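Side-chain contact in cyclic nucleotide-binding protein (Brucella abortus biovar 1, PDB 5D1I), which contains a cyclic nucleotide-binding domain and may act as a DNA-binding transcription factor, although its function has not been established: residues 66-71 against 88-93. Residues are numbered along the deposited sequence; the frame is centred on the assembly and turned at random.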
ATOM      1  N   GLY A  66       8.247  14.360  -1.377  1.00 19.62           N
ATOM      2  CA  GLY A  66       9.594  14.139  -1.872  1.00 17.19           C
ATOM      3  C   GLY A  66       9.710  12.989  -2.854  1.00 20.42           C
ATOM      4  O   GLY A  66       8.708  12.417  -3.287  1.00 19.36           O
ATOM      5  N   THR A  67      10.946  12.652  -3.208  1.00 15.65           N
ATOM      6  CA  THR A  67      11.202  11.597  -4.180  1.00 15.22           C
ATOM      7  C   THR A  67      12.377  10.733  -3.742  1.00 16.97           C
ATOM      8  O   THR A  67      13.432  11.240  -3.345  1.00 16.13           O
ATOM      9  CB  THR A  67      11.498  12.170  -5.586  1.00 19.57           C
ATOM     10  OG1 THR A  67      10.466  13.092  -5.959  1.00 30.13           O
ATOM     11  CG2 THR A  67      11.574  11.053  -6.614  1.00 24.46           C
ATOM     12  N   ILE A  68      12.183   9.425  -3.828  1.00 14.24           N
ATOM     13  CA  ILE A  68      13.200   8.459  -3.463  1.00 14.27           C
ATOM     14  C   ILE A  68      13.469   7.535  -4.644  1.00 18.71           C
ATOM     15  O   ILE A  68      12.538   6.995  -5.238  1.00 18.30           O
ATOM     16  CB  ILE A  68      12.768   7.632  -2.235  1.00 13.19           C
ATOM     17  CG1 ILE A  68      12.893   8.467  -0.960  1.00 13.46           C
ATOM     18  CG2 ILE A  68      13.585   6.351  -2.121  1.00 13.17           C
ATOM     19  CD1 ILE A  68      12.313   7.790   0.267  1.00 17.04           C
ATOM     20  N   THR A  69      14.738   7.375  -4.998  1.00 15.48           N
ATOM     21  CA  THR A  69      15.114   6.421  -6.031  1.00 15.82           C
ATOM     22  C   THR A  69      15.428   5.059  -5.422  1.00 16.39           C
ATOM     23  O   THR A  69      16.248   4.951  -4.507  1.00 15.97           O
ATOM     24  CB  THR A  69      16.326   6.915  -6.835  1.00 17.58           C
ATOM     25  OG1 THR A  69      15.942   8.053  -7.608  1.00 23.12           O
ATOM     26  CG2 THR A  69      16.829   5.830  -7.771  1.00 21.83           C
ATOM     27  N   LEU A  70      14.753   4.026  -5.920  1.00 14.54           N
ATOM     28  CA  LEU A  70      15.034   2.651  -5.529  1.00 14.24           C
ATOM     29  C   LEU A  70      16.072   2.070  -6.471  1.00 15.50           C
ATOM     30  O   LEU A  70      15.999   2.280  -7.680  1.00 18.20           O
ATOM     31  CB  LEU A  70      13.764   1.800  -5.560  1.00 14.96           C
ATOM     32  CG  LEU A  70      12.557   2.310  -4.775  1.00 11.92           C
ATOM     33  CD1 LEU A  70      11.415   1.306  -4.867  1.00 13.86           C
ATOM     34  CD2 LEU A  70      12.930   2.568  -3.323  1.00 11.76           C
ATOM     35  N   PHE A  71      17.037   1.334  -5.933  1.00 16.09           N
ATOM     36  CA  PHE A  71      18.113   0.818  -6.766  1.00 17.58           C
ATOM     37  C   PHE A  71      18.640  -0.528  -6.282  1.00 17.83           C
ATOM     38  O   PHE A  71      18.392  -0.933  -5.147  1.00 17.05           O
ATOM     39  CB  PHE A  71      19.264   1.834  -6.835  1.00 19.43           C
ATOM     40  CG  PHE A  71      19.847   2.200  -5.491  1.00 19.32           C
ATOM     41  CD1 PHE A  71      20.859   1.437  -4.925  1.00 20.28           C
ATOM     42  CD2 PHE A  71      19.394   3.312  -4.804  1.00 18.73           C
ATOM     43  CE1 PHE A  71      21.399   1.776  -3.694  1.00 21.47           C
ATOM     44  CE2 PHE A  71      19.927   3.654  -3.574  1.00 19.06           C
ATOM     45  CZ  PHE A  71      20.931   2.888  -3.019  1.00 20.03           C
ATOM     46  N   ALA A  88       3.927   6.036  -1.439  1.00  9.28           N
ATOM     47  CA  ALA A  88       4.663   4.781  -1.560  1.00 10.26           C
ATOM     48  C   ALA A  88       5.083   4.294  -0.186  1.00  9.80           C
ATOM     49  O   ALA A  88       5.446   5.091   0.677  1.00 10.74           O
ATOM     50  CB  ALA A  88       5.887   4.947  -2.468  1.00  9.19           C
ATOM     51  N   ILE A  89       5.022   2.984   0.022  1.00  9.70           N
ATOM     52  CA  ILE A  89       5.498   2.408   1.265  1.00 10.31           C
ATOM     53  C   ILE A  89       6.684   1.492   0.990  1.00 15.58           C
ATOM     54  O   ILE A  89       6.685   0.718   0.027  1.00 12.67           O
ATOM     55  CB  ILE A  89       4.385   1.635   2.016  1.00 13.04           C
ATOM     56  CG1 ILE A  89       4.916   1.094   3.341  1.00 10.39           C
ATOM     57  CG2 ILE A  89       3.820   0.499   1.168  1.00 11.66           C
ATOM     58  CD1 ILE A  89       3.833   0.583   4.259  1.00  9.46           C
ATOM     59  N   LEU A  90       7.707   1.611   1.825  1.00  8.39           N
ATOM     60  CA  LEU A  90       8.886   0.773   1.712  1.00  8.68           C
ATOM     61  C   LEU A  90       9.024  -0.100   2.956  1.00 14.95           C
ATOM     62  O   LEU A  90       9.069   0.410   4.073  1.00 16.89           O
ATOM     63  CB  LEU A  90      10.136   1.631   1.522  1.00 11.65           C
ATOM     64  CG  LEU A  90      10.101   2.653   0.385  1.00 18.28           C
ATOM     65  CD1 LEU A  90      11.397   3.450   0.353  1.00 18.99           C
ATOM     66  CD2 LEU A  90       9.858   1.960  -0.950  1.00 20.85           C
ATOM     67  N   GLY A  91       9.088  -1.411   2.760  1.00  9.82           N
ATOM     68  CA  GLY A  91       9.258  -2.340   3.862  1.00  9.08           C
ATOM     69  C   GLY A  91       7.968  -2.723   4.565  1.00 13.14           C
ATOM     70  O   GLY A  91       7.984  -3.053   5.750  1.00 10.25           O
ATOM     71  N   GLU A  92       6.851  -2.695   3.841  1.00 13.48           N
ATOM     72  CA  GLU A  92       5.564  -3.068   4.427  1.00 10.49           C
ATOM     73  C   GLU A  92       5.592  -4.483   4.998  1.00 15.33           C
ATOM     74  O   GLU A  92       5.015  -4.747   6.052  1.00 15.29           O
ATOM     75  CB  GLU A  92       4.441  -2.961   3.394  1.00  7.93           C
ATOM     76  CG  GLU A  92       3.045  -3.132   3.990  1.00  8.10           C
ATOM     77  CD  GLU A  92       1.969  -3.189   2.927  1.00 20.41           C
ATOM     78  OE1 GLU A  92       2.158  -3.921   1.938  1.00 29.03           O
ATOM     79  OE2 GLU A  92       0.938  -2.506   3.074  1.00 21.87           O
HETATM   80  N   MSE A  93       6.276  -5.387   4.300  1.00 11.22           N
HETATM   81  CA  MSE A  93       6.346  -6.783   4.720  1.00 14.49           C
HETATM   82  C   MSE A  93       7.132  -6.961   6.019  1.00 14.24           C
HETATM   83  O   MSE A  93       6.965  -7.957   6.725  1.00 17.01           O
HETATM   84  CB  MSE A  93       6.968  -7.641   3.617  1.00 27.55           C
HETATM   85  CG  MSE A  93       6.093  -7.811   2.387  1.00 53.90           C
HETATM   86 SE   MSE A  93       4.318  -8.497   2.820  1.00 71.60          SE
HETATM   87  CE  MSE A  93       3.284  -6.870   2.542  1.00 69.77           C
TER
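Ile68 and Leu70 meet Leu90 inside the beta-roll of a cyclic nucleotide-binding domain, a member of the cupin clan, and offer a worked example of how two sheets close on one another through methyl groups. Strand 68-74 belongs to one sheet, with strands 104-107 and 77-84 as its neighbours; strand 89-90 pairs with 56-63 in the other. No hydrogen bond joins 66-71 to 88-93, and the CA atoms of Leu70 and Leu90 stand 9.7 Å apart, so side chains alone bridge the gap. Beyond Leu90 the chain continues into Gly91-Glu92, a pair resembling the Gly-Glu that opens the phosphate-binding cassette in this family. Here Glu92 OE2 accepts a hydrogen bond from Leu23 N, while Gly91 N is hydrogen-bonded to Glu25 OE1 of the second subunit.

The strand's alternation decides who takes part. Ile68 points toward Leu90, and its CG2 comes within 4.4 Å of Leu90 CD1, a loose contact; Ala105, Val84 and Ile63 pack around the same side chain. Thr69 turns away from this interior and hydrogen-bonds Asp108 through OG1. Leu70 points inward again and makes the closer approach; it also packs on Glu25 of the second subunit, which puts the contact beside the dimer interface. Both leucines point at each other's segment, and with CG anti to the carbonyl carbon (chi1 -53° in each) the methyls lie where the two forks meet at a slant. One methyl of Leu70 touches both arms of the opposing fork: Leu70 CD2 lies 3.9 Å from Leu90 CD2 and 4.1 Å from Leu90 CD1.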